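Putative N-acetylmuramoyl-L-alanine amidase (Neisseria meningitidis MC58, PDB 3CZX) probably hydrolyses, with the help of a bound zinc ion, the link between N-acetylmuramoyl residues and L-amino acids in cell-wall glycopeptides. Local coordinates at residues A38-L41 against R42-G46; R133-Y136 against A137-G140; T153-A156 against L157-T161. All coordinates share one frame; numbering follows the deposited sequence.

Contact 1: residues A38-L41 against R42-G46; sequences ASIL and RNDYG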
loop_
_atom_site.group_PDB
_atom_site.type_symbol
_atom_site.label_atom_id
_atom_site.label_comp_id
_atom_site.label_asym_id
_atom_site.label_seq_id
_atom_site.Cartn_x
_atom_site.Cartn_y
_atom_site.Cartn_z
ATOM N N ALA A 38 -6.943 5.710 -5.555
ATOM C CA ALA A 38 -8.330 6.004 -5.120
ATOM C C ALA A 38 -8.305 6.838 -3.849
ATOM O O ALA A 38 -9.017 7.862 -3.730
ATOM C CB ALA A 38 -9.099 4.719 -4.903
ATOM N N SER A 39 -7.484 6.407 -2.886
ATOM C CA SER A 39 -7.445 7.100 -1.592
ATOM C C SER A 39 -6.995 8.568 -1.718
ATOM O O SER A 39 -7.541 9.426 -1.027
ATOM C CB SER A 39 -6.542 6.361 -0.616
ATOM O OG SER A 39 -5.203 6.452 -1.024
ATOM N N ILE A 40 -6.044 8.854 -2.607
ATOM C CA ILE A 40 -5.524 10.202 -2.813
ATOM C C ILE A 40 -6.572 11.058 -3.532
ATOM O O ILE A 40 -6.782 12.237 -3.203
ATOM C CB ILE A 40 -4.174 10.193 -3.562
ATOM C CG1 ILE A 40 -3.102 9.518 -2.682
ATOM C CG2 ILE A 40 -3.738 11.616 -3.924
ATOM C CD1 ILE A 40 -1.735 9.316 -3.320
ATOM N N LEU A 41 -7.236 10.486 -4.534
ATOM C CA LEU A 41 -8.274 11.250 -5.231
ATOM C C LEU A 41 -9.387 11.637 -4.249
ATOM O O LEU A 41 -9.883 12.766 -4.280
ATOM C CB LEU A 41 -8.805 10.454 -6.432
ATOM C CG LEU A 41 -7.881 10.342 -7.650
ATOM C CD1 LEU A 41 -8.400 9.307 -8.590
ATOM C CD2 LEU A 41 -7.678 11.687 -8.392
ATOM N N ARG A 42 -9.759 10.710 -3.384
ATOM C CA ARG A 42 -10.781 10.990 -2.337
ATOM C C ARG A 42 -10.263 11.944 -1.258
ATOM O O ARG A 42 -10.895 13.000 -1.008
ATOM C CB ARG A 42 -11.276 9.678 -1.758
ATOM C CG ARG A 42 -12.036 8.866 -2.709
ATOM C CD ARG A 42 -12.192 7.431 -2.245
ATOM N NE ARG A 42 -13.179 6.682 -2.976
ATOM C CZ ARG A 42 -13.261 5.351 -3.037
ATOM N NH1 ARG A 42 -12.396 4.561 -2.378
ATOM N NH2 ARG A 42 -14.215 4.777 -3.732
ATOM N N ASN A 43 -9.114 11.642 -0.646
ATOM C CA ASN A 43 -8.555 12.500 0.449
ATOM C C ASN A 43 -8.112 13.872 0.084
ATOM O O ASN A 43 -8.489 14.852 0.752
ATOM C CB ASN A 43 -7.336 11.841 1.100
ATOM C CG ASN A 43 -7.656 10.518 1.709
ATOM O OD1 ASN A 43 -8.819 10.206 1.942
ATOM N ND2 ASN A 43 -6.616 9.718 1.978
ATOM N N ASP A 44 -7.260 13.980 -0.927
ATOM C CA ASP A 44 -6.651 15.255 -1.244
ATOM C C ASP A 44 -7.573 16.137 -2.063
ATOM O O ASP A 44 -7.454 17.377 -2.016
ATOM C CB ASP A 44 -5.322 15.080 -2.004
ATOM C CG ASP A 44 -4.232 14.507 -1.157
ATOM O OD1 ASP A 44 -4.520 13.997 -0.050
ATOM O OD2 ASP A 44 -3.070 14.588 -1.610
ATOM N N TYR A 45 -8.469 15.519 -2.832
ATOM C CA TYR A 45 -9.281 16.263 -3.787
ATOM C C TYR A 45 -10.790 16.189 -3.610
ATOM O O TYR A 45 -11.504 16.929 -4.282
ATOM C CB TYR A 45 -8.939 15.827 -5.219
ATOM C CG TYR A 45 -7.481 16.060 -5.595
ATOM C CD1 TYR A 45 -7.072 17.267 -6.145
ATOM C CD2 TYR A 45 -6.524 15.045 -5.418
ATOM C CE1 TYR A 45 -5.759 17.483 -6.499
ATOM C CE2 TYR A 45 -5.175 15.246 -5.796
ATOM C CZ TYR A 45 -4.803 16.482 -6.319
ATOM O OH TYR A 45 -3.516 16.766 -6.736
ATOM N N GLY A 46 -11.280 15.322 -2.738
ATOM C CA GLY A 46 -12.721 15.144 -2.543
ATOM C C GLY A 46 -13.502 14.660 -3.761
ATOM O O GLY A 46 -14.727 14.887 -3.886
#

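Contact 2: residues R133-Y136 against A137-G140; sequences RLAY and AQAG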
loop_
_atom_site.group_PDB
_atom_site.type_symbol
_atom_site.label_atom_id
_atom_site.label_comp_id
_atom_site.label_asym_id
_atom_site.label_seq_id
_atom_site.Cartn_x
_atom_site.Cartn_y
_atom_site.Cartn_z
ATOM N N ARG A 133 -7.901 -8.590 -20.638
ATOM C CA ARG A 133 -8.975 -7.650 -20.398
ATOM C C ARG A 133 -9.107 -6.672 -21.570
ATOM O O ARG A 133 -9.568 -5.537 -21.393
ATOM C CB ARG A 133 -8.726 -6.885 -19.088
ATOM C CG ARG A 133 -8.657 -7.785 -17.863
ATOM C CD ARG A 133 -10.042 -8.201 -17.419
ATOM N NE ARG A 133 -10.604 -7.250 -16.473
ATOM C CZ ARG A 133 -11.721 -7.436 -15.772
ATOM N NH1 ARG A 133 -12.464 -8.520 -15.953
ATOM N NH2 ARG A 133 -12.122 -6.511 -14.903
ATOM N N LEU A 134 -8.718 -7.117 -22.768
ATOM C CA LEU A 134 -8.943 -6.330 -23.989
ATOM C C LEU A 134 -10.392 -5.874 -24.076
ATOM O O LEU A 134 -10.666 -4.744 -24.508
ATOM C CB LEU A 134 -8.577 -7.154 -25.223
ATOM C CG LEU A 134 -8.587 -6.460 -26.589
ATOM C CD1 LEU A 134 -7.634 -5.274 -26.628
ATOM C CD2 LEU A 134 -8.200 -7.492 -27.653
ATOM N N ALA A 135 -11.332 -6.725 -23.634
ATOM C CA ALA A 135 -12.767 -6.341 -23.607
ATOM C C ALA A 135 -13.064 -5.062 -22.810
ATOM O O ALA A 135 -13.958 -4.279 -23.173
ATOM C CB ALA A 135 -13.625 -7.491 -23.076
ATOM N N TYR A 136 -12.301 -4.855 -21.730
ATOM C CA TYR A 136 -12.387 -3.639 -20.888
ATOM C C TYR A 136 -11.948 -2.418 -21.691
ATOM O O TYR A 136 -12.611 -1.384 -21.663
ATOM C CB TYR A 136 -11.483 -3.823 -19.661
ATOM C CG TYR A 136 -11.571 -2.807 -18.532
ATOM C CD1 TYR A 136 -12.234 -3.116 -17.339
ATOM C CD2 TYR A 136 -10.902 -1.587 -18.605
ATOM C CE1 TYR A 136 -12.287 -2.210 -16.274
ATOM C CE2 TYR A 136 -10.976 -0.678 -17.581
ATOM C CZ TYR A 136 -11.648 -0.993 -16.399
ATOM O OH TYR A 136 -11.677 -0.126 -15.329
ATOM N N ALA A 137 -10.842 -2.570 -22.410
ATOM C CA ALA A 137 -10.334 -1.522 -23.308
ATOM C C ALA A 137 -11.317 -1.263 -24.450
ATOM O O ALA A 137 -11.658 -0.114 -24.737
ATOM C CB ALA A 137 -8.932 -1.901 -23.856
ATOM N N GLN A 138 -11.793 -2.335 -25.089
ATOM C CA GLN A 138 -12.799 -2.194 -26.169
ATOM C C GLN A 138 -14.063 -1.472 -25.730
ATOM O O GLN A 138 -14.672 -0.698 -26.512
ATOM C CB GLN A 138 -13.126 -3.557 -26.781
ATOM C CG GLN A 138 -11.935 -4.156 -27.496
ATOM C CD GLN A 138 -12.148 -5.593 -27.934
ATOM O OE1 GLN A 138 -12.918 -6.347 -27.314
ATOM N NE2 GLN A 138 -11.440 -5.992 -28.991
ATOM N N ALA A 139 -14.462 -1.685 -24.470
ATOM C CA ALA A 139 -15.662 -1.051 -23.926
ATOM C C ALA A 139 -15.467 0.414 -23.567
ATOM O O ALA A 139 -16.412 1.057 -23.121
ATOM C CB ALA A 139 -16.148 -1.823 -22.719
ATOM N N GLY A 140 -14.245 0.934 -23.734
ATOM C CA GLY A 140 -13.933 2.323 -23.419
ATOM C C GLY A 140 -13.269 2.561 -22.066
ATOM O O GLY A 140 -13.137 3.696 -21.612
#

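Contact 3: residues T153-A156 against L157-T161; sequences TDLA and LFKTT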
loop_
_atom_site.group_PDB
_atom_site.type_symbol
_atom_site.label_atom_id
_atom_site.label_comp_id
_atom_site.label_asym_id
_atom_site.label_seq_id
_atom_site.Cartn_x
_atom_site.Cartn_y
_atom_site.Cartn_z
ATOM N N THR A 153 14.657 -4.612 -12.345
ATOM C CA THR A 153 15.100 -3.252 -12.022
ATOM C C THR A 153 13.901 -2.307 -11.927
ATOM O O THR A 153 13.761 -1.564 -10.935
ATOM C CB THR A 153 16.124 -2.721 -13.070
ATOM O OG1 THR A 153 17.335 -3.497 -12.950
ATOM C CG2 THR A 153 16.447 -1.236 -12.829
ATOM N N ASP A 154 13.020 -2.331 -12.935
ATOM C CA ASP A 154 11.820 -1.451 -12.886
ATOM C C ASP A 154 10.881 -1.813 -11.715
ATOM O O ASP A 154 10.326 -0.964 -11.047
ATOM C CB ASP A 154 11.013 -1.554 -14.173
ATOM C CG ASP A 154 11.788 -1.116 -15.393
ATOM O OD1 ASP A 154 12.823 -0.432 -15.258
ATOM O OD2 ASP A 154 11.337 -1.500 -16.498
ATOM N N LEU A 155 10.733 -3.111 -11.468
ATOM C CA LEU A 155 9.944 -3.585 -10.356
ATOM C C LEU A 155 10.524 -3.098 -9.018
ATOM O O LEU A 155 9.781 -2.678 -8.103
ATOM C CB LEU A 155 9.847 -5.124 -10.380
ATOM C CG LEU A 155 9.185 -5.788 -9.166
ATOM C CD1 LEU A 155 7.756 -5.318 -8.860
ATOM C CD2 LEU A 155 9.237 -7.295 -9.273
ATOM N N ALA A 156 11.836 -3.156 -8.872
ATOM C CA ALA A 156 12.470 -2.610 -7.644
ATOM C C ALA A 156 12.170 -1.127 -7.491
ATOM O O ALA A 156 11.924 -0.676 -6.370
ATOM C CB ALA A 156 13.992 -2.832 -7.662
ATOM N N LEU A 157 12.238 -0.379 -8.578
ATOM C CA LEU A 157 11.952 1.071 -8.519
ATOM C C LEU A 157 10.532 1.301 -8.099
ATOM O O LEU A 157 10.276 2.165 -7.245
ATOM C CB LEU A 157 12.231 1.734 -9.875
ATOM C CG LEU A 157 12.146 3.266 -9.795
ATOM C CD1 LEU A 157 13.268 3.803 -8.938
ATOM C CD2 LEU A 157 12.267 3.791 -11.209
ATOM N N PHE A 158 9.610 0.525 -8.667
ATOM C CA PHE A 158 8.190 0.634 -8.328
ATOM C C PHE A 158 8.020 0.370 -6.839
ATOM O O PHE A 158 7.355 1.112 -6.168
ATOM C CB PHE A 158 7.289 -0.302 -9.099
ATOM C CG PHE A 158 5.840 -0.212 -8.688
ATOM C CD1 PHE A 158 5.049 0.852 -9.076
ATOM C CD2 PHE A 158 5.277 -1.153 -7.834
ATOM C CE1 PHE A 158 3.709 0.943 -8.665
ATOM C CE2 PHE A 158 3.939 -1.034 -7.437
ATOM C CZ PHE A 158 3.179 0.037 -7.862
ATOM N N LYS A 159 8.590 -0.734 -6.358
ATOM C CA LYS A 159 8.393 -1.110 -4.957
ATOM C C LYS A 159 8.896 -0.056 -3.981
ATOM O O LYS A 159 8.295 0.117 -2.919
ATOM C CB LYS A 159 9.048 -2.484 -4.679
ATOM C CG LYS A 159 8.372 -3.641 -5.354
ATOM C CD LYS A 159 9.177 -4.945 -5.379
ATOM C CE LYS A 159 9.297 -5.593 -4.079
ATOM N NZ LYS A 159 10.000 -6.933 -4.209
ATOM N N THR A 160 9.998 0.616 -4.290
ATOM C CA THR A 160 10.588 1.669 -3.427
ATOM C C THR A 160 9.942 3.035 -3.560
ATOM O O THR A 160 10.174 3.863 -2.703
ATOM C CB THR A 160 12.091 1.833 -3.679
ATOM O OG1 THR A 160 12.296 2.333 -5.013
ATOM C CG2 THR A 160 12.812 0.497 -3.451
ATOM N N THR A 161 9.140 3.257 -4.615
ATOM C CA THR A 161 8.536 4.579 -4.898
ATOM C C THR A 161 7.034 4.473 -5.213
ATOM O O THR A 161 6.460 5.373 -5.765
ATOM C CB THR A 161 9.266 5.289 -6.043
ATOM O OG1 THR A 161 10.674 5.093 -5.861
ATOM C CG2 THR A 161 8.988 6.797 -6.048
#

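Contact 1: residues A38-L41 against R42-G46
Asn43 N donates to Ser39 O at 2.7 Å, and Arg42 N to Ala38 O at 3.0 Å. Asp44 N donates to Ile40 O at 2.9 Å. These are i to i+4 bonds of the last turns of helix 26-45. The series fades: Tyr45 N to Leu41 O is a weak bond, long at 3.4 Å and bent to 132°. Gly46 N bonds back to Arg42 O, and Gly46 leaves the helix with positive phi. Leu41 also has a backbone bond with Leu47, and Asp44 with Val182.

Ser39, Arg42, Asp44 and Tyr45 find their side-chain bonds outside the two segments. Asp44 lies alongside Ile40, its OD2 3.8 Å from Ile40 CG2, while OD2 forms a salt bridge to Arg167. The Tyr45 ring brings its CD2 edge to Ile40 O at 3.6 Å, and its OH bonds to Asp171. Arg42 runs extended from CG to NE, and its CG lies 3.3 Å from Ala38 O. Its NH2 bonds to Val49 O. Ser39 OG turns back to Ile36 O. Leu41 reaches Ile6 and Leu8 of the central sheet.

The backbone bonds hold the turn together, while the side-chain polar groups fasten this helix end to helix 152-177 and strand 49-51.

Contact 2: residues R133-Y136 against A137-G140
Gln138 N bonds to Leu134 O at 2.7 Å, nearly straight at 171° and close to the line of the carbonyl. The same oxygen also has Gln138 CG packed on it, at 3.3 Å. The Gln138 chain runs extended beyond CG, and the side chains of Gln138 and Leu134 cross at a slant. The amide nitrogen NE2 of Gln138 lies 3.8 Å from Leu134 CG, a van der Waals contact. Gln138 OE1 leans the other way, to Ala135 CA at 3.7 Å.

Helix 134-138 is very short. Arg133 is its N-cap residue, and Arg133 O accepts from Tyr136 N and, weakly, from Ala137 N. At the other end Ala139 N donates to Ala135 O at 2.9 Å, and Gly140 N bonds to Ala137 O. Gly140 has positive phi and closes the helix in a Schellman motif.

With CG anti to the backbone N (chi1 -170°), the Tyr136 ring has Ala137 N at its edge, 3.9 Å from CD2. The ring packs on Ala64 and Ile68 of helix 61-69, and its OH bonds to Thr9. Arg133 turns towards the metal site. Its NE forms a salt bridge to Glu76, and its side chain lies about 6 Å from the zinc ion and about 4 Å from the side chain of the zinc ligand His78. Leu134 and Ala137 rest on Leu93 of strand 91-94.

Contact 3: residues T153-A156 against L157-T161
Lys159 N donates to Leu155 O at 2.9 Å with an angle of 164°. Phe158 N bonds to Asp154 O, also at 2.9 Å. Leu157 N to Thr153 O and Thr160 N to Ala156 O complete four successive i to i+4 bonds.

The charged end of Lys159 works outside this turn. Its NZ forms a salt bridge to Asp24 of its own chain, and a hydrogen bond to Ser23 OG of the second subunit. Thr160 O accepts from Lys56 NZ of the second subunit as well, and Ala156 packs on Ser23 of that subunit.

The aliphatic part of Lys159 carries the side-chain contact. It is bent at chi3 (71°) and crosses the side chain of Leu155 at an angle. Lys159 CD lies 3.8 Å from Leu155 CD1, and Lys159 CG lies 3.2 Å from Leu155 O. Leu155 CG stands anti to the backbone N (chi1 173°), and this torsion brings Leu155 CD1 against Lys159 CG and CD. The methyl CG2 of Thr160 sits 3.3 Å from Ala156 O.

Phe158 leads away from the preceding turn. Its ring stacks with Phe147, and the side chain packs on Leu29 and Met33 of helix 26-45.

This is the regular alpha-helical pattern near the start of helix 152-177, with one face in the amidase core and another at the subunit interface.

How the contacts relate
Contact 1 comes first, at the C-terminal end of helix 26-45. Contact 2 follows on the short helix 134-138, and contact 3 near the start of helix 152-177. Each is local and closes helical turns; contacts 1 and 2 include the helix end. They run in series; none nests in or crosses another. None touches another, although contacts 1 and 3 come within about 9 Å at their nearest atoms. Helices 26-45 and 152-177 pack together: contact 1 meets the later part of 152-177, and contact 3 the earlier part of 26-45. Contact 2 lies across the chain's centre from contact 3, their centres about 27 Å apart, and joins helix 61-69 to the sheet.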